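Long-range contacts in mandelate racemase/muconate lactonizing enzyme, C-terminal domain protein (Paracoccus denitrificans, PDB 4DWD), which binds magnesium and belongs to the mandelate racemase/muconate lactonizing branch of the enolase superfamily, where it may act as a hydro-lyase: residues V28-E33 and I100-L105; F222-Q227 and V245-Q250. All coordinates share one frame; numbering follows the deposited sequence.

Contact 1: V28-E33 and I100-L105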
ATOM      1  N   VAL B  28     -30.283 -33.795   6.310  1.00 11.54           N
ATOM      2  CA  VAL B  28     -30.325 -34.506   5.040  1.00 11.56           C
ATOM      3  C   VAL B  28     -29.987 -35.962   5.335  1.00 11.41           C
ATOM      4  O   VAL B  28     -28.972 -36.258   5.970  1.00 12.06           O
ATOM      5  CB  VAL B  28     -29.347 -33.897   4.003  1.00 11.26           C
ATOM      6  CG1 VAL B  28     -29.300 -34.745   2.740  1.00 11.92           C
ATOM      7  CG2 VAL B  28     -29.763 -32.478   3.643  1.00 11.14           C
ATOM      8  N   ARG B  29     -30.861 -36.871   4.900  1.00 11.27           N
ATOM      9  CA  ARG B  29     -30.588 -38.296   5.009  1.00 11.71           C
ATOM     10  C   ARG B  29     -30.343 -38.844   3.614  1.00 12.07           C
ATOM     11  O   ARG B  29     -31.201 -38.723   2.739  1.00 13.05           O
ATOM     12  CB  ARG B  29     -31.740 -39.040   5.699  1.00 12.85           C
ATOM     13  CG  ARG B  29     -31.520 -40.554   5.715  1.00 13.73           C
ATOM     14  CD  ARG B  29     -32.512 -41.294   6.593  1.00 19.08           C
ATOM     15  NE  ARG B  29     -33.892 -41.052   6.207  1.00 20.22           N
ATOM     16  CZ  ARG B  29     -34.926 -41.246   7.023  1.00 21.26           C
ATOM     17  NH1 ARG B  29     -34.726 -41.672   8.264  1.00 23.92           N
ATOM     18  NH2 ARG B  29     -36.158 -41.000   6.606  1.00 25.82           N
ATOM     19  N   ILE B  30     -29.158 -39.409   3.407  1.00 11.32           N
ATOM     20  CA  ILE B  30     -28.816 -40.046   2.125  1.00 12.72           C
ATOM     21  C   ILE B  30     -28.730 -41.554   2.320  1.00 12.74           C
ATOM     22  O   ILE B  30     -27.989 -42.029   3.173  1.00 12.46           O
ATOM     23  CB  ILE B  30     -27.510 -39.480   1.511  1.00 12.09           C
ATOM     24  CG1 ILE B  30     -27.601 -37.947   1.410  1.00 11.58           C
ATOM     25  CG2 ILE B  30     -27.240 -40.102   0.138  1.00 12.85           C
ATOM     26  CD1 ILE B  30     -26.463 -37.259   0.669  1.00 12.13           C
ATOM     27  N   THR B  31     -29.478 -42.294   1.498  1.00 13.37           N
ATOM     28  CA  THR B  31     -29.493 -43.746   1.558  1.00 13.34           C
ATOM     29  C   THR B  31     -28.804 -44.274   0.316  1.00 13.71           C
ATOM     30  O   THR B  31     -29.107 -43.843  -0.802  1.00 14.40           O
ATOM     31  CB  THR B  31     -30.929 -44.281   1.652  1.00 13.97           C
ATOM     32  OG1 THR B  31     -31.585 -43.639   2.755  1.00 15.33           O
ATOM     33  CG2 THR B  31     -30.939 -45.797   1.870  1.00 15.74           C
ATOM     34  N   ALA B  32     -27.855 -45.179   0.519  1.00 13.79           N
ATOM     35  CA  ALA B  32     -27.151 -45.811  -0.590  1.00 14.70           C
ATOM     36  C   ALA B  32     -27.953 -47.015  -1.081  1.00 15.35           C
ATOM     37  O   ALA B  32     -28.906 -47.453  -0.419  1.00 15.16           O
ATOM     38  CB  ALA B  32     -25.760 -46.238  -0.157  1.00 17.09           C
ATOM     39  N   GLU B  33     -27.552 -47.556  -2.229  1.00 15.61           N
ATOM     40  CA  GLU B  33     -28.251 -48.690  -2.825  1.00 16.12           C
ATOM     41  C   GLU B  33     -28.244 -49.939  -1.937  1.00 16.53           C
ATOM     42  O   GLU B  33     -29.114 -50.801  -2.084  1.00 18.90           O
ATOM     43  CB  GLU B  33     -27.694 -49.000  -4.223  1.00 18.71           C
ATOM     44  CG  GLU B  33     -26.215 -49.373  -4.252  1.00 21.82           C
ATOM     45  CD  GLU B  33     -25.683 -49.635  -5.653  1.00 24.83           C
ATOM     46  OE1 GLU B  33     -26.410 -50.211  -6.504  1.00 26.31           O
ATOM     47  OE2 GLU B  33     -24.513 -49.275  -5.898  1.00 23.40           O
ATOM     48  N   ILE B 100     -21.651 -33.587   4.355  1.00  9.83           N
ATOM     49  CA  ILE B 100     -21.516 -34.287   5.633  1.00  9.72           C
ATOM     50  C   ILE B 100     -22.159 -35.694   5.521  1.00  9.97           C
ATOM     51  O   ILE B 100     -21.579 -36.694   5.956  1.00 10.38           O
ATOM     52  CB  ILE B 100     -22.128 -33.472   6.790  1.00  9.74           C
ATOM     53  CG1 ILE B 100     -21.319 -32.187   7.047  1.00  9.41           C
ATOM     54  CG2 ILE B 100     -22.138 -34.308   8.073  1.00 10.06           C
ATOM     55  CD1 ILE B 100     -22.081 -31.157   7.865  1.00  9.77           C
ATOM     56  N   ALA B 101     -23.331 -35.759   4.891  1.00 10.07           N
ATOM     57  CA  ALA B 101     -24.019 -37.036   4.713  1.00 10.60           C
ATOM     58  C   ALA B 101     -23.194 -38.013   3.861  1.00 10.71           C
ATOM     59  O   ALA B 101     -23.153 -39.215   4.173  1.00 11.28           O
ATOM     60  CB  ALA B 101     -25.398 -36.817   4.119  1.00 10.95           C
ATOM     61  N   LEU B 102     -22.551 -37.513   2.806  1.00 10.35           N
ATOM     62  CA  LEU B 102     -21.733 -38.367   1.945  1.00 10.27           C
ATOM     63  C   LEU B 102     -20.484 -38.857   2.653  1.00 10.59           C
ATOM     64  O   LEU B 102     -20.063 -39.987   2.443  1.00 11.79           O
ATOM     65  CB  LEU B 102     -21.402 -37.693   0.606  1.00 10.87           C
ATOM     66  CG  LEU B 102     -22.630 -37.504  -0.303  1.00 10.84           C
ATOM     67  CD1 LEU B 102     -22.274 -36.734  -1.570  1.00 12.52           C
ATOM     68  CD2 LEU B 102     -23.302 -38.837  -0.653  1.00 12.79           C
ATOM     69  N   TRP B 103     -19.909 -38.015   3.511  1.00 10.65           N
ATOM     70  CA  TRP B 103     -18.791 -38.448   4.361  1.00 10.43           C
ATOM     71  C   TRP B 103     -19.186 -39.510   5.357  1.00 11.31           C
ATOM     72  O   TRP B 103     -18.419 -40.440   5.631  1.00 10.89           O
ATOM     73  CB  TRP B 103     -18.191 -37.247   5.092  1.00 10.51           C
ATOM     74  CG  TRP B 103     -17.030 -36.645   4.350  1.00 10.06           C
ATOM     75  CD1 TRP B 103     -17.013 -35.468   3.613  1.00 10.69           C
ATOM     76  CD2 TRP B 103     -15.666 -37.174   4.269  1.00 10.66           C
ATOM     77  NE1 TRP B 103     -15.763 -35.239   3.085  1.00 11.53           N
ATOM     78  CE2 TRP B 103     -14.908 -36.229   3.437  1.00 11.30           C
ATOM     79  CE3 TRP B 103     -15.030 -38.303   4.757  1.00 11.84           C
ATOM     80  CZ2 TRP B 103     -13.559 -36.421   3.141  1.00 12.09           C
ATOM     81  CZ3 TRP B 103     -13.674 -38.494   4.437  1.00 12.80           C
ATOM     82  CH2 TRP B 103     -12.960 -37.569   3.659  1.00 13.57           C
ATOM     83  N   ASP B 104     -20.380 -39.375   5.929  1.00 10.38           N
ATOM     84  CA  ASP B 104     -20.901 -40.398   6.851  1.00 11.12           C
ATOM     85  C   ASP B 104     -21.051 -41.735   6.092  1.00 11.78           C
ATOM     86  O   ASP B 104     -20.575 -42.792   6.553  1.00 12.20           O
ATOM     87  CB  ASP B 104     -22.235 -39.912   7.440  1.00 11.57           C
ATOM     88  CG  ASP B 104     -22.708 -40.734   8.635  1.00 12.13           C
ATOM     89  OD1 ASP B 104     -21.883 -41.361   9.339  1.00 13.81           O
ATOM     90  OD2 ASP B 104     -23.935 -40.719   8.878  1.00 13.24           O
ATOM     91  N   LEU B 105     -21.656 -41.680   4.906  1.00 11.21           N
ATOM     92  CA  LEU B 105     -21.777 -42.878   4.063  1.00 11.89           C
ATOM     93  C   LEU B 105     -20.425 -43.470   3.687  1.00 12.08           C
ATOM     94  O   LEU B 105     -20.240 -44.692   3.730  1.00 13.11           O
ATOM     95  CB  LEU B 105     -22.592 -42.614   2.791  1.00 13.18           C
ATOM     96  CG  LEU B 105     -24.105 -42.706   2.875  1.00 14.02           C
ATOM     97  CD1 LEU B 105     -24.727 -42.219   1.583  1.00 13.99           C
ATOM     98  CD2 LEU B 105     -24.547 -44.128   3.215  1.00 14.75           C
TER
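Ile-30 is the main bump of this contact, projecting from the strand into a hollow bounded by Ala-101, Leu-102 and Leu-105 on the helix. Its longer branch runs over the small methyl of Ala-101, with CD1 of Ile-30 3.6 Å from CB of Ala-101. The tip goes on to Leu-102, whose CD2 lies 3.8 Å from CD1 of Ile-30; the CB of Leu-102 does not point at the strand, but its isobutyl end reaches it. The torsion chi1 of -53° sets CG1 of Ile-30 anti to the carbonyl carbon and CG2 anti to the backbone N, sending one branch to Ala-101 and Leu-102 and the other to Leu-105. CG2 of Ile-30 meets CD1 of Leu-105 at 3.6 Å, and the two side chains cross at about a right angle.

Leu-105 is the complementary bump on the helix. It fits between Ile-30 and the low methyl of Ala-32, touching the latter more loosely: CD2 of Leu-105 is 4.2 Å from CB of Ala-32. The axes of strand residues 28-32 and helix residues 100-105 run in broadly the same direction, 38° apart, and approach to 8.3 Å. The backbones come closest at Ile-30 and Ala-101, with CA atoms 6.2 Å apart, as expected where the helix offers only a methyl. Ile-5 of strand 5-14 packs against both Ile-30 and Leu-102, adding a neighbouring strand to the apolar cluster. With helix 90-110 laid on an antiparallel sheet, this is the alpha+beta core of the enolase-type N-terminal domain.

Contact 2: F222-Q227 and V245-Q250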
ATOM      1  N   PHE B 222     -12.570 -11.589  20.932  1.00  9.08           N
ATOM      2  CA  PHE B 222     -13.668 -10.632  20.729  1.00  8.61           C
ATOM      3  C   PHE B 222     -14.274 -10.942  19.373  1.00  8.69           C
ATOM      4  O   PHE B 222     -13.684 -10.634  18.340  1.00  8.84           O
ATOM      5  CB  PHE B 222     -13.070  -9.220  20.780  1.00  8.96           C
ATOM      6  CG  PHE B 222     -14.059  -8.068  20.737  1.00  8.60           C
ATOM      7  CD1 PHE B 222     -15.413  -8.192  21.109  1.00  9.13           C
ATOM      8  CD2 PHE B 222     -13.588  -6.797  20.391  1.00  8.57           C
ATOM      9  CE1 PHE B 222     -16.259  -7.074  21.097  1.00  9.16           C
ATOM     10  CE2 PHE B 222     -14.434  -5.691  20.369  1.00  8.96           C
ATOM     11  CZ  PHE B 222     -15.762  -5.820  20.727  1.00  8.76           C
ATOM     12  N   GLU B 223     -15.433 -11.600  19.387  1.00  9.27           N
ATOM     13  CA  GLU B 223     -16.028 -12.161  18.188  1.00  9.30           C
ATOM     14  C   GLU B 223     -17.038 -11.214  17.550  1.00 10.16           C
ATOM     15  O   GLU B 223     -17.870 -10.622  18.243  1.00 10.21           O
ATOM     16  CB  GLU B 223     -16.679 -13.505  18.550  1.00 10.24           C
ATOM     17  CG  GLU B 223     -17.235 -14.304  17.387  1.00 11.28           C
ATOM     18  CD  GLU B 223     -17.489 -15.760  17.743  1.00 14.59           C
ATOM     19  OE1 GLU B 223     -16.866 -16.267  18.704  1.00 11.87           O
ATOM     20  OE2 GLU B 223     -18.290 -16.403  17.030  1.00 17.04           O
ATOM     21  N   GLU B 224     -16.952 -11.095  16.221  1.00  9.63           N
ATOM     22  CA  GLU B 224     -17.930 -10.361  15.407  0.50 10.43           C
ATOM     23  C   GLU B 224     -18.296  -8.974  15.972  1.00 10.10           C
ATOM     24  O   GLU B 224     -19.472  -8.656  16.170  1.00 10.00           O
ATOM     25  CB  GLU B 224     -19.183 -11.221  15.166  0.50 12.12           C
ATOM     26  CG  GLU B 224     -18.926 -12.504  14.380  0.50 16.31           C
ATOM     27  CD  GLU B 224     -19.003 -12.324  12.868  0.50 17.04           C
ATOM     28  OE1 GLU B 224     -19.650 -11.362  12.387  0.50 14.55           O
ATOM     29  OE2 GLU B 224     -18.440 -13.162  12.143  0.50 14.92           O
ATOM     30  N   PRO B 225     -17.284  -8.110  16.200  1.00  9.05           N
ATOM     31  CA  PRO B 225     -17.606  -6.803  16.796  1.00  9.70           C
ATOM     32  C   PRO B 225     -18.499  -5.882  15.941  1.00 10.20           C
ATOM     33  O   PRO B 225     -19.349  -5.174  16.495  1.00 10.25           O
ATOM     34  CB  PRO B 225     -16.220  -6.157  17.018  1.00 10.27           C
ATOM     35  CG  PRO B 225     -15.277  -6.922  16.133  1.00 10.11           C
ATOM     36  CD  PRO B 225     -15.824  -8.325  16.095  1.00 10.02           C
ATOM     37  N   VAL B 226     -18.285  -5.868  14.622  1.00  9.63           N
ATOM     38  CA  VAL B 226     -19.035  -4.976  13.724  1.00  9.96           C
ATOM     39  C   VAL B 226     -19.930  -5.796  12.799  1.00  9.63           C
ATOM     40  O   VAL B 226     -19.848  -7.028  12.789  1.00  9.51           O
ATOM     41  CB  VAL B 226     -18.087  -4.043  12.921  1.00  9.94           C
ATOM     42  CG1 VAL B 226     -17.230  -3.233  13.887  1.00 10.48           C
ATOM     43  CG2 VAL B 226     -17.210  -4.826  11.931  1.00 10.05           C
ATOM     44  N   GLN B 227     -20.791  -5.133  12.027  1.00  9.37           N
ATOM     45  CA  GLN B 227     -21.631  -5.865  11.072  1.00 10.45           C
ATOM     46  C   GLN B 227     -20.757  -6.694  10.132  1.00  9.75           C
ATOM     47  O   GLN B 227     -19.741  -6.218   9.634  1.00  9.87           O
ATOM     48  CB  GLN B 227     -22.516  -4.901  10.275  1.00 11.85           C
ATOM     49  CG  GLN B 227     -23.453  -4.057  11.138  1.00 13.60           C
ATOM     50  CD  GLN B 227     -24.617  -4.817  11.737  1.00 16.35           C
ATOM     51  OE1 GLN B 227     -24.870  -5.972  11.395  1.00 15.89           O
ATOM     52  NE2 GLN B 227     -25.360  -4.151  12.628  1.00 19.63           N
ATOM     53  N   VAL B 245      -9.495 -10.358  17.625  1.00  9.67           N
ATOM     54  CA  VAL B 245     -10.785 -10.205  16.981  1.00  9.18           C
ATOM     55  C   VAL B 245     -11.016 -11.397  16.066  1.00  9.53           C
ATOM     56  O   VAL B 245     -10.130 -11.788  15.306  1.00 10.12           O
ATOM     57  CB  VAL B 245     -10.853  -8.877  16.214  1.00  9.20           C
ATOM     58  CG1 VAL B 245     -12.069  -8.836  15.288  1.00 10.08           C
ATOM     59  CG2 VAL B 245     -10.871  -7.722  17.211  1.00 10.46           C
ATOM     60  N   SER B 246     -12.195 -12.008  16.179  1.00  9.31           N
ATOM     61  CA  SER B 246     -12.535 -13.167  15.349  1.00  9.19           C
ATOM     62  C   SER B 246     -13.787 -12.911  14.531  1.00  9.06           C
ATOM     63  O   SER B 246     -14.643 -12.129  14.918  1.00  9.36           O
ATOM     64  CB  SER B 246     -12.687 -14.427  16.218  1.00  9.87           C
ATOM     65  OG  SER B 246     -13.801 -14.318  17.082  1.00 10.61           O
ATOM     66  N   ALA B 247     -13.874 -13.579  13.388  1.00  8.59           N
ATOM     67  CA  ALA B 247     -15.037 -13.481  12.522  1.00  9.95           C
ATOM     68  C   ALA B 247     -15.025 -14.704  11.641  1.00  9.56           C
ATOM     69  O   ALA B 247     -14.143 -15.548  11.771  1.00  8.96           O
ATOM     70  CB  ALA B 247     -14.972 -12.207  11.671  1.00  9.40           C
ATOM     71  N   GLY B 248     -15.992 -14.798  10.743  1.00  9.57           N
ATOM     72  CA  GLY B 248     -16.057 -15.922   9.818  1.00 10.25           C
ATOM     73  C   GLY B 248     -17.325 -16.742   9.914  1.00  9.71           C
ATOM     74  O   GLY B 248     -17.637 -17.505   9.008  1.00  9.61           O
ATOM     75  N   GLU B 249     -18.084 -16.591  10.982  1.00  9.64           N
ATOM     76  CA  GLU B 249     -19.282 -17.419  11.122  0.50 10.09           C
ATOM     77  C   GLU B 249     -20.311 -17.086  10.047  1.00 10.32           C
ATOM     78  O   GLU B 249     -21.120 -17.921   9.718  1.00 10.59           O
ATOM     79  CB  GLU B 249     -19.895 -17.308  12.513  0.50 12.62           C
ATOM     80  CG  GLU B 249     -20.388 -15.930  12.878  0.50 14.68           C
ATOM     81  CD  GLU B 249     -21.605 -15.985  13.773  0.50 21.71           C
ATOM     82  OE1 GLU B 249     -22.591 -15.274  13.487  0.50 25.93           O
ATOM     83  OE2 GLU B 249     -21.574 -16.745  14.760  0.50 21.62           O
ATOM     84  N   GLN B 250     -20.282 -15.853   9.546  1.00  9.75           N
ATOM     85  CA  GLN B 250     -21.149 -15.421   8.438  1.00  8.95           C
ATOM     86  C   GLN B 250     -20.330 -15.231   7.163  1.00  8.42           C
ATOM     87  O   GLN B 250     -20.609 -14.330   6.365  1.00  9.40           O
ATOM     88  CB  GLN B 250     -21.883 -14.135   8.787  1.00  9.93           C
ATOM     89  CG  GLN B 250     -22.824 -14.290   9.973  1.00 11.36           C
ATOM     90  CD  GLN B 250     -23.611 -13.022  10.233  1.00 12.27           C
ATOM     91  OE1 GLN B 250     -24.541 -12.685   9.500  1.00 12.14           O
ATOM     92  NE2 GLN B 250     -23.238 -12.303  11.284  1.00 14.82           N
TER
HETATM   93  O   HOH W   1     -17.302 -15.557  13.931  1.00 13.47           O
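Phe-222 and Val-245 begin a parallel backbone ladder, continued by Glu-223 and Ser-246. Ser-246 N donates to Phe-222 O at 3.0 Å. Glu-224 N then donates to Ser-246 O at 2.8 Å in a nearly straight bond.

Apolar contacts line the Phe-222 and Val-245 face. CG of Pro-225 lies 3.8 Å from CG1 of Val-245, and CB of Pro-225 sits over one face of the Phe-222 ring, offset toward its rim. Met-234 of helix 231-240 also touches Pro-225. Strand 221-223, this helix and strand 244-246 form a beta-alpha-beta unit of the TIM-like barrel, whose C-terminal strand ends carry the metal-binding acids in the enolase superfamily.

Among the acids, Glu-223 and Glu-249 are seen to bind calcium with Asp-197. No calcium is bound there in this chain. In the conformer given for Glu-249, one of two, its OE2 stands 4.0 Å from OE2 of Glu-223, the carboxylate planes turned 75° from each other. Lys-160 pairs with OE1 of Glu-223, while Lys-84 of a second subunit pairs with OE1 of Glu-249. Glu-224, also modelled in two conformers, here bends at chi2 (-87°), bringing OE2 to Gly-248 N at 3.3 Å, a long, tentative bond with an N-H...O angle of 138°; its OE1 takes a hydrogen bond from Asn-200. A water lies 3.2 Å from Glu-224 OE2 and accepts from Glu-249 N.

In the fold
Contact 1 and contact 2 are both buried, but they belong to different family domains and lie on opposite sides of the chain's centre, their centres about 32 Å apart and their nearest atoms about 13 Å apart. They share no helix or strand. Contact 1 fastens a helix to a sheet mainly through aliphatic side chains, and no other subunit touches its segments. Contact 2 joins adjacent barrel strands through backbone hydrogen bonds, then becomes acidic toward the C-terminal ends of those strands and in the loops after them. There a second subunit supplies Lys-84, so the buried charges also draw on the assembly. The difference follows position: an apolar domain core against a buried polar metal site.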